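Long-range contact in CdnC (Chryseobacterium gregarium DSM 19109, PDB 7MGV), which probably uses ATP to close omega-ester macrocycles in a ribosomally made precursor peptide, as an ATP-grasp ligase of graspetide biosynthesis: residues K233-I238 with D271-T276. Sequence-based numbering, arbitrary orientation.
Sequences KKELRI and DKWIPT. With ADP (adenosine-5'-diphosphate), chain F.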
ATOM      1  N   LYS A 233     -23.747 -25.003  -5.128  1.00 49.49           N
ATOM      2  CA  LYS A 233     -24.964 -25.375  -4.419  1.00 50.55           C
ATOM      3  C   LYS A 233     -25.453 -24.227  -3.549  1.00 56.00           C
ATOM      4  O   LYS A 233     -26.659 -23.963  -3.485  1.00 58.16           O
ATOM      5  CB  LYS A 233     -24.737 -26.624  -3.563  1.00 58.21           C
ATOM      6  CG  LYS A 233     -25.909 -26.952  -2.647  1.00 59.32           C
ATOM      7  CD  LYS A 233     -25.578 -28.058  -1.660  1.00 61.37           C
ATOM      8  CE  LYS A 233     -26.766 -28.347  -0.754  1.00 59.43           C
ATOM      9  NZ  LYS A 233     -26.534 -29.524   0.127  1.00 75.48           N
ATOM     10  N   LYS A 234     -24.530 -23.532  -2.885  1.00 55.69           N
ATOM     11  CA  LYS A 234     -24.844 -22.304  -2.169  1.00 42.05           C
ATOM     12  C   LYS A 234     -23.763 -21.269  -2.447  1.00 47.35           C
ATOM     13  O   LYS A 234     -22.609 -21.610  -2.714  1.00 40.54           O
ATOM     14  CB  LYS A 234     -24.953 -22.520  -0.653  1.00 46.71           C
ATOM     15  CG  LYS A 234     -26.101 -23.405  -0.201  1.00 63.32           C
ATOM     16  CD  LYS A 234     -26.393 -23.176   1.278  1.00 66.90           C
ATOM     17  CE  LYS A 234     -27.248 -24.286   1.864  1.00 58.57           C
ATOM     18  NZ  LYS A 234     -26.442 -25.501   2.157  1.00 59.41           N
ATOM     19  N   GLU A 235     -24.146 -19.999  -2.366  1.00 51.45           N
ATOM     20  CA  GLU A 235     -23.199 -18.894  -2.378  1.00 46.13           C
ATOM     21  C   GLU A 235     -23.316 -18.141  -1.062  1.00 46.76           C
ATOM     22  O   GLU A 235     -24.428 -17.882  -0.592  1.00 47.74           O
ATOM     23  CB  GLU A 235     -23.448 -17.952  -3.561  1.00 47.87           C
ATOM     24  CG  GLU A 235     -22.366 -16.900  -3.745  1.00 61.91           C
ATOM     25  CD  GLU A 235     -22.418 -16.243  -5.109  1.00 70.97           C
ATOM     26  OE1 GLU A 235     -23.409 -16.462  -5.836  1.00 67.07           O
ATOM     27  OE2 GLU A 235     -21.467 -15.509  -5.456  1.00 76.21           O
ATOM     28  N   LEU A 236     -22.175 -17.789  -0.467  1.00 44.43           N
ATOM     29  CA  LEU A 236     -22.143 -17.235   0.881  1.00 42.24           C
ATOM     30  C   LEU A 236     -21.401 -15.909   0.903  1.00 47.10           C
ATOM     31  O   LEU A 236     -20.306 -15.795   0.340  1.00 44.92           O
ATOM     32  CB  LEU A 236     -21.468 -18.201   1.861  1.00 34.82           C
ATOM     33  CG  LEU A 236     -22.073 -19.588   2.075  1.00 44.42           C
ATOM     34  CD1 LEU A 236     -21.169 -20.417   2.970  1.00 36.18           C
ATOM     35  CD2 LEU A 236     -23.456 -19.476   2.677  1.00 43.05           C
ATOM     36  N   ARG A 237     -21.993 -14.924   1.575  1.00 42.35           N
ATOM     37  CA  ARG A 237     -21.329 -13.681   1.944  1.00 33.91           C
ATOM     38  C   ARG A 237     -21.296 -13.595   3.463  1.00 46.09           C
ATOM     39  O   ARG A 237     -22.343 -13.671   4.113  1.00 40.58           O
ATOM     40  CB  ARG A 237     -22.051 -12.458   1.372  1.00 43.01           C
ATOM     41  CG  ARG A 237     -22.266 -12.487  -0.127  1.00 56.37           C
ATOM     42  CD  ARG A 237     -21.137 -11.795  -0.868  1.00 62.37           C
ATOM     43  NE  ARG A 237     -20.885 -12.407  -2.169  1.00 67.10           N
ATOM     44  CZ  ARG A 237     -21.095 -11.802  -3.334  1.00 80.98           C
ATOM     45  NH1 ARG A 237     -21.560 -10.560  -3.367  1.00 74.98           N
ATOM     46  NH2 ARG A 237     -20.837 -12.438  -4.470  1.00 79.32           N
ATOM     47  N   ILE A 238     -20.105 -13.430   4.028  1.00 40.01           N
ATOM     48  CA  ILE A 238     -19.931 -13.389   5.475  1.00 36.22           C
ATOM     49  C   ILE A 238     -19.324 -12.042   5.839  1.00 41.71           C
ATOM     50  O   ILE A 238     -18.177 -11.750   5.478  1.00 47.72           O
ATOM     51  CB  ILE A 238     -19.060 -14.544   5.984  1.00 42.00           C
ATOM     52  CG1 ILE A 238     -19.642 -15.884   5.532  1.00 35.86           C
ATOM     53  CG2 ILE A 238     -18.952 -14.495   7.495  1.00 37.93           C
ATOM     54  CD1 ILE A 238     -18.675 -17.041   5.640  1.00 34.27           C
ATOM     55  N   ASP A 271     -33.547 -14.787  -5.794  1.00 91.17           N
ATOM     56  CA  ASP A 271     -32.520 -13.814  -6.141  1.00 93.94           C
ATOM     57  C   ASP A 271     -32.057 -12.989  -4.949  1.00 92.53           C
ATOM     58  O   ASP A 271     -31.174 -12.138  -5.108  1.00 90.74           O
ATOM     59  CB  ASP A 271     -33.031 -12.879  -7.242  1.00 92.86           C
ATOM     60  CG  ASP A 271     -34.456 -12.420  -7.002  1.00 96.89           C
ATOM     61  OD1 ASP A 271     -34.670 -11.585  -6.097  1.00101.10           O
ATOM     62  OD2 ASP A 271     -35.362 -12.890  -7.722  1.00 90.92           O
ATOM     63  N   LYS A 272     -32.621 -13.218  -3.768  1.00 87.61           N
ATOM     64  CA  LYS A 272     -32.316 -12.434  -2.581  1.00 86.10           C
ATOM     65  C   LYS A 272     -31.495 -13.262  -1.604  1.00 78.03           C
ATOM     66  O   LYS A 272     -31.761 -14.451  -1.404  1.00 71.78           O
ATOM     67  CB  LYS A 272     -33.598 -11.949  -1.899  1.00 82.66           C
ATOM     68  CG  LYS A 272     -34.508 -11.133  -2.799  1.00 87.15           C
ATOM     69  CD  LYS A 272     -34.876  -9.810  -2.149  1.00 94.26           C
ATOM     70  CE  LYS A 272     -35.624  -8.908  -3.116  1.00 88.10           C
ATOM     71  NZ  LYS A 272     -35.154  -7.498  -3.039  1.00 82.51           N
ATOM     72  N   TRP A 273     -30.492 -12.628  -1.005  1.00 69.80           N
ATOM     73  CA  TRP A 273     -29.730 -13.269   0.055  1.00 65.95           C
ATOM     74  C   TRP A 273     -30.603 -13.445   1.288  1.00 54.18           C
ATOM     75  O   TRP A 273     -31.356 -12.546   1.669  1.00 55.47           O
ATOM     76  CB  TRP A 273     -28.496 -12.437   0.400  1.00 62.41           C
ATOM     77  CG  TRP A 273     -27.579 -12.246  -0.759  1.00 63.43           C
ATOM     78  CD1 TRP A 273     -27.646 -11.263  -1.703  1.00 61.11           C
ATOM     79  CD2 TRP A 273     -26.459 -13.064  -1.108  1.00 58.06           C
ATOM     80  NE1 TRP A 273     -26.634 -11.419  -2.619  1.00 63.59           N
ATOM     81  CE2 TRP A 273     -25.890 -12.517  -2.276  1.00 60.84           C
ATOM     82  CE3 TRP A 273     -25.880 -14.205  -0.547  1.00 57.80           C
ATOM     83  CZ2 TRP A 273     -24.773 -13.072  -2.891  1.00 61.53           C
ATOM     84  CZ3 TRP A 273     -24.771 -14.757  -1.161  1.00 55.25           C
ATOM     85  CH2 TRP A 273     -24.230 -14.191  -2.322  1.00 65.52           C
ATOM     86  N   ILE A 274     -30.510 -14.615   1.908  1.00 54.18           N
ATOM     87  CA  ILE A 274     -31.233 -14.851   3.154  1.00 60.63           C
ATOM     88  C   ILE A 274     -30.215 -15.080   4.265  1.00 53.95           C
ATOM     89  O   ILE A 274     -29.178 -15.717   4.032  1.00 47.49           O
ATOM     90  CB  ILE A 274     -32.215 -16.028   3.027  1.00 57.41           C
ATOM     91  CG1 ILE A 274     -31.472 -17.344   2.790  1.00 62.35           C
ATOM     92  CG2 ILE A 274     -33.213 -15.768   1.906  1.00 62.65           C
ATOM     93  CD1 ILE A 274     -32.300 -18.576   3.093  1.00 68.98           C
ATOM     94  N   PRO A 275     -30.444 -14.549   5.465  1.00 56.82           N
ATOM     95  CA  PRO A 275     -29.536 -14.839   6.578  1.00 50.44           C
ATOM     96  C   PRO A 275     -29.487 -16.331   6.865  1.00 50.06           C
ATOM     97  O   PRO A 275     -30.486 -17.045   6.741  1.00 54.34           O
ATOM     98  CB  PRO A 275     -30.144 -14.060   7.749  1.00 44.84           C
ATOM     99  CG  PRO A 275     -30.936 -12.971   7.102  1.00 60.16           C
ATOM    100  CD  PRO A 275     -31.470 -13.558   5.828  1.00 50.36           C
ATOM    101  N   THR A 276     -28.305 -16.799   7.248  1.00 41.18           N
ATOM    102  CA  THR A 276     -28.074 -18.211   7.505  1.00 41.12           C
ATOM    103  C   THR A 276     -27.057 -18.329   8.631  1.00 54.54           C
ATOM    104  O   THR A 276     -26.514 -17.330   9.114  1.00 53.60           O
ATOM    105  CB  THR A 276     -27.602 -18.930   6.236  1.00 44.70           C
ATOM    106  OG1 THR A 276     -27.649 -20.349   6.439  1.00 50.14           O
ATOM    107  CG2 THR A 276     -26.178 -18.518   5.886  1.00 52.03           C
TER
HETATM  108  PB  ADP F 401     -19.846  -9.656  -9.457  1.00131.70           P
HETATM  109  O1B ADP F 401     -18.893 -10.147  -8.393  1.00106.18           O
HETATM  110  O2B ADP F 401     -19.707  -8.188  -9.780  1.00128.67           O
HETATM  111  O3B ADP F 401     -21.266 -10.145  -9.292  1.00105.59           O
HETATM  112  PA  ADP F 401     -17.828 -10.956 -10.861  1.00 93.74           P
HETATM  113  O1A ADP F 401     -16.888  -9.979 -10.194  1.00 89.18           O
HETATM  114  O2A ADP F 401     -17.556 -11.462 -12.258  1.00 51.67           O
HETATM  115  O3A ADP F 401     -19.337 -10.407 -10.786  1.00108.34           O
HETATM  116  O5' ADP F 401     -17.985 -12.221  -9.887  1.00 77.83           O
HETATM  117  C5' ADP F 401     -17.184 -13.381 -10.047  1.00 68.87           C
HETATM  118  C4' ADP F 401     -18.111 -14.579  -9.907  1.00 65.65           C
HETATM  119  O4' ADP F 401     -17.413 -15.773 -10.254  1.00 56.66           O
HETATM  120  C3' ADP F 401     -18.630 -14.734  -8.487  1.00 65.97           C
HETATM  121  O3' ADP F 401     -20.053 -14.586  -8.475  1.00 73.37           O
HETATM  122  C2' ADP F 401     -18.263 -16.141  -8.069  1.00 53.87           C
HETATM  123  O2' ADP F 401     -19.417 -16.830  -7.584  1.00 61.14           O
HETATM  124  C1' ADP F 401     -17.732 -16.807  -9.327  1.00 52.56           C
HETATM  125  N9  ADP F 401     -16.508 -17.576  -9.016  1.00 54.58           N
HETATM  126  C8  ADP F 401     -15.355 -17.071  -8.535  1.00 47.70           C
HETATM  127  N7  ADP F 401     -14.433 -18.050  -8.358  1.00 49.84           N
HETATM  128  C5  ADP F 401     -15.004 -19.211  -8.731  1.00 48.55           C
HETATM  129  C6  ADP F 401     -14.589 -20.630  -8.799  1.00 36.63           C
HETATM  130  N6  ADP F 401     -13.347 -21.014  -8.420  1.00 40.47           N
HETATM  131  N1  ADP F 401     -15.497 -21.526  -9.250  1.00 47.72           N
HETATM  132  C2  ADP F 401     -16.736 -21.159  -9.630  1.00 45.73           C
HETATM  133  N3  ADP F 401     -17.179 -19.891  -9.596  1.00 39.54           N
HETATM  134  C4  ADP F 401     -16.373 -18.893  -9.161  1.00 49.82           C
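Trp273 lays the six-membered half of its indole against the side chains of Glu235 and Arg237, two residues apart on strand 234-241. Over one ring face comes Arg237, whose CG sits 3.6 Å from the centroid of the six-membered ring, 22° off its normal, a CH-pi contact. With CG beside the backbone N (chi1 -55°) and the chain bent at chi2 and chi3, the arginine continues across the indole: its CZ is 3.9 Å from Trp273 CZ2, and the guanidinium is tilted 40° to the ring. Arginine suits this place because its methylenes pack on the indole while its charged end reaches acidic partners. The methylenes of Glu235 meet the same ring at its outer corner, CG lying 3.6 Å from Trp273 CH2. Near the ring plane, the backbone O of Glu235 approaches CZ3 of Trp273 at the edge. A lesser apolar touch joins Leu236 CD2 to Thr276 CG2, while the threonine hydroxyl is hydrogen-bonded to Glu249.

Glu235 turns CG away from the backbone N, and the extended chain carries the carboxylate past the indole to ADP. There OE2 accepts a hydrogen bond from ribose O2' at 3.2 Å and a weak one from O3'. The same oxygen forms a salt bridge with Arg237 NH2 (3.3 Å), in which the N-H...O hydrogen bond is weak; Arg237 NE pairs with Asp301. Strand 244-251 lies between the two segments in the antiparallel sheet, so Trp273 reaches across it, touching Ile250, and also meets Trp323 roughly perpendicularly. Trp273 thus belongs to the second shell at the ribose end of this ATP-grasp ligase's ADP pocket, buttressing the glutamate and arginine stems, while the charge of Arg237 would favour an ionised Glu235 as acceptor for the ribose hydroxyls.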